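Local coordinates for DnaJ homolog subfamily C member 10 (Mus musculus, PDB 3APQ), which reduces disulfide bonds in the endoplasmic reticulum, serving both the correct folding of proteins and the degradation of misfolded ones, at residues Arg87-Ile92 and His128-Ala133; Val119-Pro124 and Lys164-Tyr169. All coordinates share one frame; numbering follows the deposited sequence.

Contact 1. Residues Arg87-Ile92 and His128-Ala133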
ATOM      1  N   ARG A  87       0.527 -11.312   8.597  1.00 13.66           N
ATOM      2  CA  ARG A  87      -0.781 -11.363   9.206  1.00 15.50           C
ATOM      3  C   ARG A  87      -1.243  -9.975   9.574  1.00 16.01           C
ATOM      4  O   ARG A  87      -2.406  -9.675   9.433  1.00 17.42           O
ATOM      5  CB  ARG A  87      -0.722 -12.276  10.474  1.00 14.98           C
ATOM      6  CG  ARG A  87      -2.072 -12.275  11.289  1.00 18.63           C
ATOM      7  CD  ARG A  87      -3.196 -12.956  10.495  1.00 19.12           C
ATOM      8  NE  ARG A  87      -4.471 -12.885  11.244  1.00 19.42           N
ATOM      9  CZ  ARG A  87      -5.199 -11.799  11.397  1.00 18.08           C
ATOM     10  NH1 ARG A  87      -4.823 -10.654  10.817  1.00 21.12           N
ATOM     11  NH2 ARG A  87      -6.329 -11.828  12.091  1.00 20.82           N
ATOM     12  N   TYR A  88      -0.337  -9.117  10.083  1.00 17.35           N
ATOM     13  CA  TYR A  88      -0.770  -7.867  10.671  1.00 17.48           C
ATOM     14  C   TYR A  88      -0.152  -6.613  10.016  1.00 18.50           C
ATOM     15  O   TYR A  88      -0.653  -5.523  10.267  1.00 18.41           O
ATOM     16  CB  TYR A  88      -0.429  -7.813  12.155  1.00 18.72           C
ATOM     17  CG  TYR A  88      -1.189  -8.830  12.996  1.00 17.28           C
ATOM     18  CD1 TYR A  88      -2.570  -8.682  13.235  1.00 22.26           C
ATOM     19  CD2 TYR A  88      -0.547  -9.925  13.513  1.00 17.10           C
ATOM     20  CE1 TYR A  88      -3.291  -9.642  14.037  1.00 20.44           C
ATOM     21  CE2 TYR A  88      -1.247 -10.911  14.312  1.00 19.57           C
ATOM     22  CZ  TYR A  88      -2.621 -10.742  14.556  1.00 21.67           C
ATOM     23  OH  TYR A  88      -3.332 -11.663  15.320  1.00 20.66           O
ATOM     24  N   ASP A  89       0.902  -6.778   9.196  1.00 18.22           N
ATOM     25  CA  ASP A  89       1.673  -5.585   8.747  1.00 18.11           C
ATOM     26  C   ASP A  89       1.828  -5.486   7.226  1.00 17.16           C
ATOM     27  O   ASP A  89       2.774  -4.858   6.732  1.00 15.66           O
ATOM     28  CB  ASP A  89       3.076  -5.556   9.398  1.00 16.23           C
ATOM     29  CG  ASP A  89       3.638  -4.111   9.523  1.00 20.37           C
ATOM     30  OD1 ASP A  89       2.906  -3.101   9.366  1.00 22.07           O
ATOM     31  OD2 ASP A  89       4.831  -3.982   9.756  1.00 23.75           O
ATOM     32  N   PHE A  90       0.904  -6.127   6.519  1.00 16.75           N
ATOM     33  CA  PHE A  90       1.006  -6.304   5.073  1.00 16.21           C
ATOM     34  C   PHE A  90      -0.334  -5.929   4.422  1.00 16.77           C
ATOM     35  O   PHE A  90      -1.376  -6.409   4.858  1.00 16.74           O
ATOM     36  CB  PHE A  90       1.376  -7.758   4.768  1.00 16.63           C
ATOM     37  CG  PHE A  90       1.569  -7.998   3.322  1.00 18.43           C
ATOM     38  CD1 PHE A  90       2.736  -7.573   2.678  1.00 18.37           C
ATOM     39  CD2 PHE A  90       0.544  -8.575   2.563  1.00 21.29           C
ATOM     40  CE1 PHE A  90       2.917  -7.797   1.303  1.00 21.29           C
ATOM     41  CE2 PHE A  90       0.692  -8.795   1.179  1.00 20.28           C
ATOM     42  CZ  PHE A  90       1.894  -8.410   0.542  1.00 21.51           C
ATOM     43  N   GLY A  91      -0.302  -5.058   3.413  1.00 15.58           N
ATOM     44  CA  GLY A  91      -1.545  -4.636   2.728  1.00 15.92           C
ATOM     45  C   GLY A  91      -2.559  -4.071   3.707  1.00 16.33           C
ATOM     46  O   GLY A  91      -3.735  -4.443   3.692  1.00 15.31           O
ATOM     47  N   ILE A  92      -2.076  -3.186   4.587  1.00 15.59           N
ATOM     48  CA  ILE A  92      -2.827  -2.719   5.752  1.00 18.22           C
ATOM     49  C   ILE A  92      -4.261  -2.325   5.450  1.00 15.50           C
ATOM     50  O   ILE A  92      -5.175  -2.599   6.241  1.00 14.28           O
ATOM     51  CB  ILE A  92      -2.092  -1.394   6.367  1.00 18.34           C
ATOM     52  CG1 ILE A  92      -0.774  -1.834   6.997  1.00 26.85           C
ATOM     53  CG2 ILE A  92      -2.862  -0.733   7.444  1.00 22.88           C
ATOM     54  CD1 ILE A  92      -0.911  -3.234   7.707  1.00 25.32           C
ATOM     55  N   HIS A 128       3.407   3.615  15.732  1.00 16.38           N
ATOM     56  CA  HIS A 128       2.465   4.770  15.636  1.00 19.18           C
ATOM     57  C   HIS A 128       1.499   4.685  14.450  1.00 17.79           C
ATOM     58  O   HIS A 128       0.318   5.150  14.538  1.00 18.52           O
ATOM     59  CB  HIS A 128       3.212   6.097  15.577  1.00 20.88           C
ATOM     60  CG  HIS A 128       3.948   6.442  16.842  1.00 24.30           C
ATOM     61  ND1 HIS A 128       3.306   6.780  18.010  1.00 29.35           N
ATOM     62  CD2 HIS A 128       5.279   6.531  17.107  1.00 31.15           C
ATOM     63  CE1 HIS A 128       4.204   7.069  18.942  1.00 32.76           C
ATOM     64  NE2 HIS A 128       5.413   6.919  18.419  1.00 31.71           N
ATOM     65  N   CYS A 129       1.979   4.068  13.369  1.00 17.27           N
ATOM     66  CA  CYS A 129       1.154   3.772  12.192  1.00 16.12           C
ATOM     67  C   CYS A 129       0.088   2.753  12.589  1.00 16.20           C
ATOM     68  O   CYS A 129      -1.077   2.947  12.242  1.00 15.80           O
ATOM     69  CB  CYS A 129       2.030   3.255  11.020  1.00 15.35           C
ATOM     70  SG  CYS A 129       3.337   4.442  10.557  1.00 18.65           S
ATOM     71  N   HIS A 130       0.452   1.692  13.307  1.00 16.98           N
ATOM     72  CA  HIS A 130      -0.565   0.736  13.713  0.50 17.51           C
ATOM     73  C   HIS A 130      -1.575   1.331  14.674  1.00 18.23           C
ATOM     74  O   HIS A 130      -2.787   0.959  14.657  1.00 17.94           O
ATOM     75  CB  HIS A 130       0.059  -0.556  14.249  0.50 18.41           C
ATOM     76  CG  HIS A 130       0.434  -1.503  13.150  0.50 19.41           C
ATOM     77  ND1 HIS A 130      -0.310  -2.624  12.845  0.50 21.44           N
ATOM     78  CD2 HIS A 130       1.430  -1.452  12.235  0.50 19.52           C
ATOM     79  CE1 HIS A 130       0.226  -3.231  11.797  0.50 19.09           C
ATOM     80  NE2 HIS A 130       1.272  -2.537  11.404  0.50 18.92           N
ATOM     81  N   ASP A 131      -1.113   2.258  15.491  1.00 17.55           N
ATOM     82  CA  ASP A 131      -1.988   2.855  16.447  1.00 19.08           C
ATOM     83  C   ASP A 131      -3.043   3.678  15.732  1.00 18.21           C
ATOM     84  O   ASP A 131      -4.190   3.704  16.161  1.00 18.25           O
ATOM     85  CB  ASP A 131      -1.204   3.786  17.390  1.00 20.43           C
ATOM     86  CG  ASP A 131      -0.445   3.033  18.489  1.00 25.71           C
ATOM     87  OD1 ASP A 131      -0.583   1.795  18.589  1.00 29.17           O
ATOM     88  OD2 ASP A 131       0.305   3.693  19.253  1.00 27.68           O
ATOM     89  N   LEU A 132      -2.627   4.375  14.688  1.00 15.99           N
ATOM     90  CA  LEU A 132      -3.484   5.256  13.889  1.00 15.98           C
ATOM     91  C   LEU A 132      -4.443   4.472  12.937  1.00 15.61           C
ATOM     92  O   LEU A 132      -5.564   4.895  12.685  1.00 16.39           O
ATOM     93  CB  LEU A 132      -2.616   6.232  13.100  1.00 13.38           C
ATOM     94  CG  LEU A 132      -3.357   7.020  12.037  1.00 16.00           C
ATOM     95  CD1 LEU A 132      -4.389   7.991  12.685  1.00 17.78           C
ATOM     96  CD2 LEU A 132      -2.358   7.823  11.148  1.00 16.28           C
ATOM     97  N   ALA A 133      -4.007   3.325  12.450  1.00 15.66           N
ATOM     98  CA  ALA A 133      -4.813   2.544  11.493  1.00 14.95           C
ATOM     99  C   ALA A 133      -6.326   2.426  11.763  1.00 15.83           C
ATOM    100  O   ALA A 133      -7.118   2.720  10.887  1.00 15.37           O
ATOM    101  CB  ALA A 133      -4.186   1.196  11.218  1.00 16.52           C
TER

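Contact 2. Residues Val119-Pro124 and Lys164-Tyr169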
ATOM      1  N   VAL A 119      -3.859  11.955   2.490  1.00 13.21           N
ATOM      2  CA  VAL A 119      -3.060  10.746   2.371  1.00 12.97           C
ATOM      3  C   VAL A 119      -2.214  10.471   3.636  1.00 12.79           C
ATOM      4  O   VAL A 119      -1.547  11.365   4.177  1.00 13.67           O
ATOM      5  CB  VAL A 119      -2.124  10.857   1.141  1.00 14.53           C
ATOM      6  CG1 VAL A 119      -1.213   9.578   1.005  1.00 16.20           C
ATOM      7  CG2 VAL A 119      -2.977  11.074  -0.109  1.00 13.48           C
ATOM      8  N   ASN A 120      -2.286   9.223   4.088  1.00 13.33           N
ATOM      9  CA  ASN A 120      -1.535   8.713   5.214  1.00 13.27           C
ATOM     10  C   ASN A 120      -0.326   7.992   4.651  1.00 12.20           C
ATOM     11  O   ASN A 120      -0.488   6.923   4.011  1.00 12.34           O
ATOM     12  CB  ASN A 120      -2.413   7.728   5.985  1.00 11.94           C
ATOM     13  CG  ASN A 120      -1.675   7.007   7.093  1.00 14.29           C
ATOM     14  OD1 ASN A 120      -0.498   7.265   7.348  1.00 15.81           O
ATOM     15  ND2 ASN A 120      -2.388   6.138   7.797  1.00 15.59           N
ATOM     16  N   PHE A 121       0.852   8.582   4.869  1.00 12.59           N
ATOM     17  CA  PHE A 121       2.146   7.986   4.500  1.00 13.11           C
ATOM     18  C   PHE A 121       2.624   7.181   5.699  1.00 13.84           C
ATOM     19  O   PHE A 121       2.901   7.738   6.777  1.00 14.10           O
ATOM     20  CB  PHE A 121       3.211   9.043   4.157  1.00 13.73           C
ATOM     21  CG  PHE A 121       2.937   9.790   2.879  1.00 16.59           C
ATOM     22  CD1 PHE A 121       3.538   9.404   1.699  1.00 18.81           C
ATOM     23  CD2 PHE A 121       2.115  10.917   2.891  1.00 17.96           C
ATOM     24  CE1 PHE A 121       3.278  10.104   0.516  1.00 20.19           C
ATOM     25  CE2 PHE A 121       1.833  11.614   1.706  1.00 17.83           C
ATOM     26  CZ  PHE A 121       2.430  11.204   0.528  1.00 22.86           C
ATOM     27  N   TYR A 122       2.691   5.881   5.528  1.00 13.88           N
ATOM     28  CA  TYR A 122       3.057   4.984   6.647  1.00 15.35           C
ATOM     29  C   TYR A 122       4.224   4.081   6.247  1.00 16.72           C
ATOM     30  O   TYR A 122       4.696   4.114   5.110  1.00 14.71           O
ATOM     31  CB  TYR A 122       1.782   4.201   7.090  1.00 16.22           C
ATOM     32  CG  TYR A 122       1.258   3.224   6.043  1.00 15.41           C
ATOM     33  CD1 TYR A 122       1.682   1.909   6.080  1.00 17.47           C
ATOM     34  CD2 TYR A 122       0.362   3.596   5.028  1.00 14.83           C
ATOM     35  CE1 TYR A 122       1.287   0.976   5.144  1.00 20.17           C
ATOM     36  CE2 TYR A 122      -0.064   2.599   4.034  1.00 16.70           C
ATOM     37  CZ  TYR A 122       0.404   1.306   4.141  1.00 19.39           C
ATOM     38  OH  TYR A 122       0.057   0.240   3.290  1.00 24.48           O
ATOM     39  N   SER A 123       4.737   3.283   7.188  1.00 17.22           N
ATOM     40  CA  SER A 123       5.835   2.391   6.891  0.50 18.00           C
ATOM     41  C   SER A 123       5.590   1.101   7.682  1.00 19.07           C
ATOM     42  O   SER A 123       4.984   1.158   8.755  1.00 18.96           O
ATOM     43  CB  SER A 123       7.169   3.044   7.255  0.50 18.96           C
ATOM     44  OG  SER A 123       8.259   2.161   7.093  0.50 17.49           O
ATOM     45  N   PRO A 124       6.026  -0.056   7.133  1.00 19.64           N
ATOM     46  CA  PRO A 124       5.866  -1.306   7.874  1.00 19.80           C
ATOM     47  C   PRO A 124       6.704  -1.237   9.191  1.00 20.49           C
ATOM     48  O   PRO A 124       7.693  -0.502   9.262  1.00 20.83           O
ATOM     49  CB  PRO A 124       6.445  -2.371   6.901  1.00 19.76           C
ATOM     50  CG  PRO A 124       7.306  -1.616   5.935  1.00 23.16           C
ATOM     51  CD  PRO A 124       6.528  -0.305   5.766  1.00 21.51           C
ATOM     52  N   LYS A 164       8.335  13.576  -1.268  1.00 25.19           N
ATOM     53  CA  LYS A 164       7.262  14.374  -0.710  1.00 27.00           C
ATOM     54  C   LYS A 164       7.594  14.927   0.668  1.00 28.04           C
ATOM     55  O   LYS A 164       6.690  15.439   1.387  1.00 28.76           O
ATOM     56  CB  LYS A 164       5.967  13.569  -0.683  1.00 26.81           C
ATOM     57  CG  LYS A 164       5.586  13.004  -2.045  1.00 27.52           C
ATOM     58  CD  LYS A 164       5.433  14.155  -3.074  1.00 28.61           C
ATOM     59  CE  LYS A 164       5.442  13.624  -4.516  1.00 32.53           C
ATOM     60  NZ  LYS A 164       5.509  14.735  -5.543  1.00 31.87           N
ATOM     61  N   GLY A 165       8.868  14.847   1.021  1.00 27.89           N
ATOM     62  CA  GLY A 165       9.366  15.355   2.299  1.00 29.99           C
ATOM     63  C   GLY A 165       8.794  14.583   3.482  1.00 29.23           C
ATOM     64  O   GLY A 165       8.412  15.187   4.495  1.00 29.19           O
ATOM     65  N   VAL A 166       8.692  13.261   3.324  1.00 27.73           N
ATOM     66  CA  VAL A 166       8.270  12.365   4.387  1.00 27.30           C
ATOM     67  C   VAL A 166       9.458  11.544   4.919  1.00 28.70           C
ATOM     68  O   VAL A 166       9.935  10.630   4.246  1.00 29.14           O
ATOM     69  CB  VAL A 166       7.221  11.360   3.880  1.00 26.46           C
ATOM     70  CG1 VAL A 166       6.888  10.392   5.016  1.00 24.74           C
ATOM     71  CG2 VAL A 166       5.958  12.093   3.396  1.00 26.31           C
ATOM     72  N   ASN A 167       9.888  11.828   6.142  1.00 30.65           N
ATOM     73  CA  ASN A 167      11.028  11.095   6.742  1.00 33.02           C
ATOM     74  C   ASN A 167      10.702  10.438   8.073  1.00 31.98           C
ATOM     75  O   ASN A 167      11.612   9.923   8.723  1.00 33.07           O
ATOM     76  CB  ASN A 167      12.260  12.005   6.935  1.00 35.84           C
ATOM     77  CG  ASN A 167      11.879  13.498   7.130  1.00 41.49           C
ATOM     78  OD1 ASN A 167      12.159  14.343   6.255  1.00 44.92           O
ATOM     79  ND2 ASN A 167      11.205  13.813   8.262  1.00 44.33           N
ATOM     80  N   SER A 168       9.430  10.501   8.493  1.00 28.30           N
ATOM     81  CA  SER A 168       9.012   9.914   9.754  1.00 25.09           C
ATOM     82  C   SER A 168       7.533   9.534   9.542  1.00 22.61           C
ATOM     83  O   SER A 168       6.898  10.022   8.593  1.00 20.24           O
ATOM     84  CB  SER A 168       9.208  10.892  10.883  1.00 26.73           C
ATOM     85  OG  SER A 168       8.308  11.972  10.728  1.00 28.44           O
ATOM     86  N   TYR A 169       7.028   8.604  10.354  1.00 19.34           N
ATOM     87  CA  TYR A 169       5.740   7.973  10.061  1.00 17.35           C
ATOM     88  C   TYR A 169       4.926   7.881  11.337  1.00 16.05           C
ATOM     89  O   TYR A 169       5.478   7.738  12.415  1.00 17.41           O
ATOM     90  CB  TYR A 169       5.986   6.582   9.477  1.00 17.44           C
ATOM     91  CG  TYR A 169       7.081   6.603   8.460  1.00 19.00           C
ATOM     92  CD1 TYR A 169       6.818   6.926   7.123  1.00 22.16           C
ATOM     93  CD2 TYR A 169       8.391   6.348   8.836  1.00 23.90           C
ATOM     94  CE1 TYR A 169       7.844   6.943   6.186  1.00 24.05           C
ATOM     95  CE2 TYR A 169       9.411   6.378   7.927  1.00 30.72           C
ATOM     96  CZ  TYR A 169       9.130   6.684   6.591  1.00 28.44           C
ATOM     97  OH  TYR A 169      10.195   6.733   5.703  1.00 35.30           O
TER

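Contact 1. Residues Arg87-Ile92 and His128-Ala133
His-130 reaches from helix 127-142 to the loop that follows helix 83-88 and, in the conformer given, hands its NE2-H to OD1 of Asp-89. The bond is short and nearly straight: NE2 of His-130 to OD1 of Asp-89 is 2.7 Å, with an N-H...O angle of 177°. Asp-89 OD1 lies in the plane of the imidazole, whereas NE2 stands well above the carboxylate plane, the two planes being 61° apart. OD2 of Asp-89 accepts a bond from the backbone N of Gly-125. In the same conformer CE1 of His-130 comes to 2.9 Å from the carbonyl O of Tyr-88, near the ring plane. Packing is looser on the apolar side: Ile-92 CD1 approaches CE1 of His-130 obliquely at 4.2 Å, and Ile-92 CG2 is 4.4 Å from CB of the buried Ala-133. The Tyr-88 side chain turns away toward solvent. An alanine in place of Asp-89 would probably leave NE2 of His-130 and the N-H of Gly-125 without this shared carboxylate, and the imidazole freer to turn. The contact ties the loop after helix 83-88 to the helix carrying redox-active Cys-129, and the carboxylate, gripped through both oxygens, is likely to polarise the imidazole.

Contact 2. Residues Val119-Pro124 and Lys164-Tyr169
Tyr-169 lays its ring against CB of Ser-123, which sits 3.7 Å from the ring centroid and only 9° off the normal, a CH-pi contact over the centre of the face. The rim of the same ring runs close to the strand backbone: CD1 of Tyr-169 is 4.0 Å from O of Phe-121, near the ring plane, and approaches C of Tyr-122 obliquely. In the conformer given, Ser-123 OG is turned anti to the backbone N (chi1 175°) and is hydrogen-bonded to NH1 of Arg-158, while CB faces the tyrosine.

Farther back along strand 117-122, Val-166 presses CG2 onto one face of Phe-121, 4.0 Å from the ring centroid and 18° off the normal. Val-166 CG2 is offset toward the rim, nearest to CG of Phe-121 at 3.8 Å, and Val-166 CG1 lies 4.0 Å from CB of Phe-121. The opposite face of the phenyl carries CG1 of Val-119, so the ring is held between two valine methyls. CB of Lys-164 comes obliquely to CZ of Phe-121 at 4.4 Å, while the amino end of the lysine leads away.

Gly-165, with positive phi, ends helix 158-163 in a Schellman motif, and the chain then passes through Val-166 toward strand 171-175, neighbour of 117-122 in the thioredoxin sheet. Tyr-169 also touches Cys-129 of the redox-active disulfide and precedes Pro-170, the position of the cis-proline in the thioredoxin fold. Between 119-124 and 164-169 the chemistry is therefore apolar and CH-pi: this part of the loop beside the redox centre lies against the strand by shape, and backbone pairing with the strand resumes just beyond it, where Phe-121 bonds Ser-171.

The centres of contacts 1 and 2 lie about 13 Å apart. Their segments alternate along the chain: 87-92, then 119-124, 128-133 and finally 164-169. Strand 117-122 leads into helix 127-142, which starts within the Cys-126 to Cys-129 motif, so the strand of contact 2 and the helix of contact 1 are consecutive elements of the first thioredoxin domain. The two contacts touch around Cys-129, whose SG packs on CB of Tyr-169 (3.6 Å) and on CB of Tyr-122 (3.8 Å), and where Asp-89 meets Pro-124. Contact 1 thus holds 87-92 to the helix of Cys-129, with Asp-89 bonded to Gly-125 next to Cys-126, while contact 2 borders the disulfide directly.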